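Local coordinates for protein Eps1p (Saccharomyces cerevisiae, PDB 4TW5) that belongs to the thioredoxin superfamily and combines two mixed beta sheets, each packed with helices, in a single chain, at residues Glu134-Leu138 / Asn200-Asn205; Gln193-Ile199 / Val262-Arg266. All coordinates share one frame; numbering follows the deposited sequence.

Contact 1: residues Glu134-Leu138 / Asn200-Asn205; sequences ESQYL and NTGHVN
The imidazole of H203 has the backbone of 135-137 at one face and, with the S135 hydroxyl, at its edge. Q136 O lies over one face, offset toward the rim, and Y137 CA sits there too, 3.4 Å from H203 NE2. S135 O meets the edge at CE1 in the ring plane; near that plane, S135 OG forms a short hydrogen bond of 2.5 Å with H203 ND1. The first torsion of H203 (chi1 51°) sets the ring between its own backbone N and carbonyl carbon and brings it against the neighbouring strand. Histidine suits the place because its second nitrogen also bonds, NE2 to K166 O, while S135 OG has a further partner in W187 NE1. At the Y137 ring edge, near its plane, lie H203 NE2 and, 3.5 Å from Y137 CE1, N205 ND2; the N205 amide is turned well out of the ring plane, and its OD1 takes M165 N.

Beneath the side chains runs a parallel ladder. Q136 pairs with G202, giving its N-H to T201 O while Q136 O accepts H203 N at 2.8 Å, and L138 N reaches H203 O. The pairing puts 136-137 on the outer flank of 200-205, the edge-strand place in a sheet of strand order 1-3-2-4-5, as in the thioredoxin fold.

G202 has no side chain, so L138 CD1 can lie on its CA at 3.7 Å, and L138 CB approaches V204 CG2. T201 brings OG1 to 3.3 Å from S135 CA and lies against helix 180-196. Water extends the pairing at both ends: one molecule takes T201 N-H and is bound beside E134 O and Q136 OE1, while another donates to L138 O and accepts N205 N at 3.0 Å.

Contact 2: residues Gln193-Ile199 / Val262-Arg266; sequences QLAVDDI and VDFAR
Although D197 and R266 are oppositely charged, D197 OD2 comes nearer to the methylene CD of R266, at 3.0 Å, than to its guanidinium. The salt bridge to NH1 is long at 3.6 Å, with the two flat groups almost parallel, 19° apart. A bend at chi3 (29°) folds the arginine back, and D263 OD1 lies in the guanidinium plane beside NE, in another long pairing. Stronger partners lie outside: R116 for D197, E102 for R266.

Beside the charged pair the packing is mainly aliphatic. L194 forks over helix 259-265, setting CD1 on A265 CB at 3.5 Å and CD2 against V262 CG1; alanine's small side chain permits this closeness. The polar exception is Q193 OE1, which meets V262 CG2 and is hydrogen-bonded to S258 OG. I199 CD1 rests on R266 CG at 3.6 Å. D198, with positive phi (57°), closes helix 180-196 in a Schellman motif, I199 N bonding to L194 O, after which I199 points toward helix 259-265.

With D197 engaged by R116 and R266 by E102, the charge between them is probably shared over a network, and the closeness of the two segments themselves probably rests chiefly on aliphatic contact.

How the contacts relate
The two contacts are consecutive in the chain on one side: I199 of contact 2 leads straight into N200 of contact 1, so the Schellman turn delivers the chain from helix 180-196 to strand 200-205. Their centres are 14 Å apart, and their segments alternate along the sequence. They touch at two apolar points, L194 CD1 with T201 CG2 at 4.1 Å and E134 CG with A195 CB at 4.1 Å. Hence L194 faces both helix 259-265 and the sheet strand. Helix 180-196 begins at C180, of the C177-C180 disulfide, and lies against T201 of contact 1 through S191 as well as L194; contact 2 belongs to its other end.

Contact 1: residues Glu134-Leu138 / Asn200-Asn205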
loop_
_atom_site.group_PDB
_atom_site.type_symbol
_atom_site.label_atom_id
_atom_site.label_comp_id
_atom_site.label_asym_id
_atom_site.label_seq_id
_atom_site.Cartn_x
_atom_site.Cartn_y
_atom_site.Cartn_z
ATOM N N GLU A 134 -23.496 -18.276 -1.326
ATOM C CA GLU A 134 -22.915 -18.837 -0.107
ATOM C C GLU A 134 -21.564 -18.193 0.226
ATOM O O GLU A 134 -21.030 -18.421 1.320
ATOM C CB GLU A 134 -22.737 -20.363 -0.228
ATOM C CG GLU A 134 -24.046 -21.179 -0.311
ATOM C CD GLU A 134 -25.070 -20.784 0.753
ATOM O OE1 GLU A 134 -24.719 -20.730 1.951
ATOM O OE2 GLU A 134 -26.240 -20.521 0.392
ATOM N N SER A 135 -21.025 -17.387 -0.707
ATOM C CA SER A 135 -19.703 -16.789 -0.560
ATOM C C SER A 135 -19.633 -15.866 0.653
ATOM O O SER A 135 -20.447 -14.988 0.803
ATOM C CB SER A 135 -19.342 -16.021 -1.831
ATOM O OG SER A 135 -18.132 -15.299 -1.710
ATOM N N GLN A 136 -18.658 -16.066 1.531
ATOM C CA GLN A 136 -18.591 -15.248 2.748
ATOM C C GLN A 136 -17.672 -14.030 2.646
ATOM O O GLN A 136 -16.616 -14.060 2.019
ATOM C CB GLN A 136 -18.153 -16.110 3.928
ATOM C CG GLN A 136 -19.170 -17.164 4.320
ATOM C CD GLN A 136 -18.587 -18.226 5.256
ATOM O OE1 GLN A 136 -18.252 -19.334 4.820
ATOM N NE2 GLN A 136 -18.465 -17.890 6.541
ATOM N N TYR A 137 -18.134 -12.931 3.224
ATOM C CA TYR A 137 -17.374 -11.702 3.272
ATOM C C TYR A 137 -16.202 -11.876 4.186
ATOM O O TYR A 137 -16.369 -12.116 5.363
ATOM C CB TYR A 137 -18.276 -10.551 3.714
ATOM C CG TYR A 137 -17.579 -9.242 4.010
ATOM C CD1 TYR A 137 -17.041 -8.460 2.996
ATOM C CD2 TYR A 137 -17.533 -8.749 5.307
ATOM C CE1 TYR A 137 -16.425 -7.241 3.278
ATOM C CE2 TYR A 137 -16.931 -7.534 5.594
ATOM C CZ TYR A 137 -16.371 -6.787 4.575
ATOM O OH TYR A 137 -15.774 -5.584 4.876
ATOM N N LEU A 138 -15.004 -11.761 3.640
ATOM C CA LEU A 138 -13.818 -11.895 4.462
ATOM C C LEU A 138 -13.083 -10.579 4.526
ATOM O O LEU A 138 -12.585 -10.091 3.511
ATOM C CB LEU A 138 -12.876 -12.992 3.912
ATOM C CG LEU A 138 -13.452 -14.399 3.676
ATOM C CD1 LEU A 138 -12.445 -15.294 2.955
ATOM C CD2 LEU A 138 -13.894 -15.074 5.023
ATOM N N ASN A 200 -15.998 -24.235 1.874
ATOM C CA ASN A 200 -16.433 -22.860 2.022
ATOM C C ASN A 200 -15.925 -21.982 0.863
ATOM O O ASN A 200 -14.968 -22.346 0.161
ATOM C CB ASN A 200 -15.980 -22.313 3.369
ATOM C CG ASN A 200 -16.702 -22.987 4.521
ATOM O OD1 ASN A 200 -17.481 -23.895 4.304
ATOM N ND2 ASN A 200 -16.449 -22.550 5.730
ATOM N N THR A 201 -16.634 -20.874 0.636
ATOM C CA THR A 201 -16.191 -19.824 -0.284
ATOM C C THR A 201 -16.180 -18.472 0.393
ATOM O O THR A 201 -17.006 -18.222 1.277
ATOM C CB THR A 201 -17.084 -19.720 -1.499
ATOM O OG1 THR A 201 -18.440 -19.744 -1.063
ATOM C CG2 THR A 201 -16.841 -20.890 -2.445
ATOM N N GLY A 202 -15.258 -17.606 -0.043
ATOM C CA GLY A 202 -15.107 -16.260 0.502
ATOM C C GLY A 202 -14.720 -15.237 -0.581
ATOM O O GLY A 202 -14.165 -15.594 -1.621
ATOM N N HIS A 203 -15.020 -13.967 -0.328
ATOM C CA HIS A 203 -14.625 -12.907 -1.231
ATOM C C HIS A 203 -13.918 -11.799 -0.478
ATOM O O HIS A 203 -14.283 -11.440 0.635
ATOM C CB HIS A 203 -15.838 -12.380 -2.014
ATOM C CG HIS A 203 -16.994 -12.018 -1.155
ATOM N ND1 HIS A 203 -17.999 -12.916 -0.855
ATOM C CD2 HIS A 203 -17.318 -10.861 -0.533
ATOM C CE1 HIS A 203 -18.872 -12.332 -0.053
ATOM N NE2 HIS A 203 -18.495 -11.081 0.139
ATOM N N VAL A 204 -12.883 -11.270 -1.113
ATOM C CA VAL A 204 -12.046 -10.227 -0.532
ATOM C C VAL A 204 -12.085 -8.968 -1.399
ATOM O O VAL A 204 -11.927 -9.038 -2.621
ATOM C CB VAL A 204 -10.585 -10.709 -0.399
ATOM C CG1 VAL A 204 -9.602 -9.528 -0.050
ATOM C CG2 VAL A 204 -10.496 -11.882 0.564
ATOM N N ASN A 205 -12.319 -7.834 -0.751
ATOM C CA ASN A 205 -12.226 -6.525 -1.380
ATOM C C ASN A 205 -10.783 -6.054 -1.342
ATOM O O ASN A 205 -10.309 -5.575 -0.314
ATOM C CB ASN A 205 -13.119 -5.519 -0.657
ATOM C CG ASN A 205 -14.579 -5.832 -0.808
ATOM O OD1 ASN A 205 -15.236 -5.323 -1.714
ATOM N ND2 ASN A 205 -15.096 -6.708 0.056
HETATM O O HOH W 1 -19.114 -20.436 2.337
HETATM O O HOH W 2 -12.996 -7.753 2.209
#

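Contact 2: residues Gln193-Ile199 / Val262-Arg266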
loop_
_atom_site.group_PDB
_atom_site.type_symbol
_atom_site.label_atom_id
_atom_site.label_comp_id
_atom_site.label_asym_id
_atom_site.label_seq_id
_atom_site.Cartn_x
_atom_site.Cartn_y
_atom_site.Cartn_z
ATOM N N GLN A 193 -22.257 -24.772 -5.524
ATOM C CA GLN A 193 -21.837 -26.128 -5.837
ATOM C C GLN A 193 -20.848 -26.664 -4.790
ATOM O O GLN A 193 -20.962 -27.805 -4.354
ATOM C CB GLN A 193 -21.233 -26.175 -7.247
ATOM C CG GLN A 193 -22.272 -25.987 -8.358
ATOM C CD GLN A 193 -21.672 -26.159 -9.742
ATOM O OE1 GLN A 193 -20.652 -25.564 -10.052
ATOM N NE2 GLN A 193 -22.300 -26.972 -10.576
ATOM N N LEU A 194 -19.930 -25.813 -4.332
ATOM C CA LEU A 194 -18.938 -26.225 -3.353
ATOM C C LEU A 194 -19.558 -26.414 -1.984
ATOM O O LEU A 194 -18.991 -27.106 -1.129
ATOM C CB LEU A 194 -17.789 -25.223 -3.263
ATOM C CG LEU A 194 -16.809 -25.348 -4.428
ATOM C CD1 LEU A 194 -15.660 -24.342 -4.304
ATOM C CD2 LEU A 194 -16.288 -26.775 -4.560
ATOM N N ALA A 195 -20.691 -25.772 -1.753
ATOM C CA ALA A 195 -21.372 -25.933 -0.483
ATOM C C ALA A 195 -21.859 -27.389 -0.246
ATOM O O ALA A 195 -21.917 -27.835 0.890
ATOM C CB ALA A 195 -22.537 -24.964 -0.394
ATOM N N VAL A 196 -22.186 -28.112 -1.316
ATOM C CA VAL A 196 -22.586 -29.525 -1.236
ATOM C C VAL A 196 -21.437 -30.348 -0.692
ATOM O O VAL A 196 -21.631 -31.295 0.074
ATOM C CB VAL A 196 -23.016 -30.091 -2.621
ATOM C CG1 VAL A 196 -23.059 -31.630 -2.621
ATOM C CG2 VAL A 196 -24.350 -29.517 -3.038
ATOM N N ASP A 197 -20.224 -29.978 -1.081
ATOM C CA ASP A 197 -19.055 -30.710 -0.621
ATOM C C ASP A 197 -18.505 -30.129 0.650
ATOM O O ASP A 197 -17.416 -30.488 1.081
ATOM C CB ASP A 197 -17.987 -30.716 -1.693
ATOM C CG ASP A 197 -18.374 -31.583 -2.859
ATOM O OD1 ASP A 197 -18.761 -32.755 -2.612
ATOM O OD2 ASP A 197 -18.325 -31.082 -4.005
ATOM N N ASP A 198 -19.277 -29.237 1.255
ATOM C CA ASP A 198 -18.890 -28.640 2.523
ATOM C C ASP A 198 -17.513 -27.961 2.392
ATOM O O ASP A 198 -16.693 -28.003 3.303
ATOM C CB ASP A 198 -18.883 -29.696 3.628
ATOM C CG ASP A 198 -18.964 -29.095 5.016
ATOM O OD1 ASP A 198 -19.503 -27.981 5.148
ATOM O OD2 ASP A 198 -18.475 -29.728 5.981
ATOM N N ILE A 199 -17.262 -27.385 1.221
ATOM C CA ILE A 199 -16.122 -26.491 0.983
ATOM C C ILE A 199 -16.636 -25.048 1.048
ATOM O O ILE A 199 -17.626 -24.681 0.396
ATOM C CB ILE A 199 -15.443 -26.821 -0.356
ATOM C CG1 ILE A 199 -14.805 -28.217 -0.257
ATOM C CG2 ILE A 199 -14.382 -25.763 -0.734
ATOM C CD1 ILE A 199 -14.241 -28.724 -1.535
ATOM N N VAL A 262 -14.507 -25.526 -9.331
ATOM C CA VAL A 262 -15.063 -26.482 -8.371
ATOM C C VAL A 262 -14.102 -27.654 -8.203
ATOM O O VAL A 262 -13.723 -28.017 -7.082
ATOM C CB VAL A 262 -16.456 -27.000 -8.818
ATOM C CG1 VAL A 262 -16.885 -28.221 -7.991
ATOM C CG2 VAL A 262 -17.501 -25.901 -8.671
ATOM N N ASP A 263 -13.672 -28.210 -9.329
ATOM C CA ASP A 263 -12.776 -29.362 -9.324
ATOM C C ASP A 263 -11.400 -29.025 -8.755
ATOM O O ASP A 263 -10.761 -29.879 -8.168
ATOM C CB ASP A 263 -12.686 -29.966 -10.723
ATOM C CG ASP A 263 -14.038 -30.509 -11.192
ATOM O OD1 ASP A 263 -14.867 -30.873 -10.308
ATOM O OD2 ASP A 263 -14.275 -30.573 -12.426
ATOM N N PHE A 264 -10.938 -27.793 -8.937
ATOM C CA PHE A 264 -9.698 -27.379 -8.299
ATOM C C PHE A 264 -9.870 -27.386 -6.790
ATOM O O PHE A 264 -9.046 -27.938 -6.060
ATOM C CB PHE A 264 -9.268 -25.989 -8.768
ATOM C CG PHE A 264 -8.153 -25.387 -7.957
ATOM C CD1 PHE A 264 -6.832 -25.827 -8.110
ATOM C CD2 PHE A 264 -8.416 -24.385 -7.056
ATOM C CE1 PHE A 264 -5.793 -25.260 -7.393
ATOM C CE2 PHE A 264 -7.398 -23.804 -6.318
ATOM C CZ PHE A 264 -6.072 -24.241 -6.483
ATOM N N ALA A 265 -10.972 -26.816 -6.328
ATOM C CA ALA A 265 -11.244 -26.720 -4.896
ATOM C C ALA A 265 -11.382 -28.090 -4.248
ATOM O O ALA A 265 -11.276 -28.210 -3.043
ATOM C CB ALA A 265 -12.513 -25.900 -4.644
ATOM N N ARG A 266 -11.620 -29.109 -5.061
ATOM C CA ARG A 266 -11.895 -30.442 -4.569
ATOM C C ARG A 266 -10.710 -31.392 -4.685
ATOM O O ARG A 266 -10.782 -32.512 -4.223
ATOM C CB ARG A 266 -13.131 -30.996 -5.283
ATOM C CG ARG A 266 -14.411 -30.719 -4.511
ATOM C CD ARG A 266 -15.640 -30.783 -5.364
ATOM N NE ARG A 266 -15.534 -31.687 -6.504
ATOM C CZ ARG A 266 -15.794 -32.987 -6.496
ATOM N NH1 ARG A 266 -16.158 -33.615 -5.379
ATOM N NH2 ARG A 266 -15.672 -33.663 -7.623
#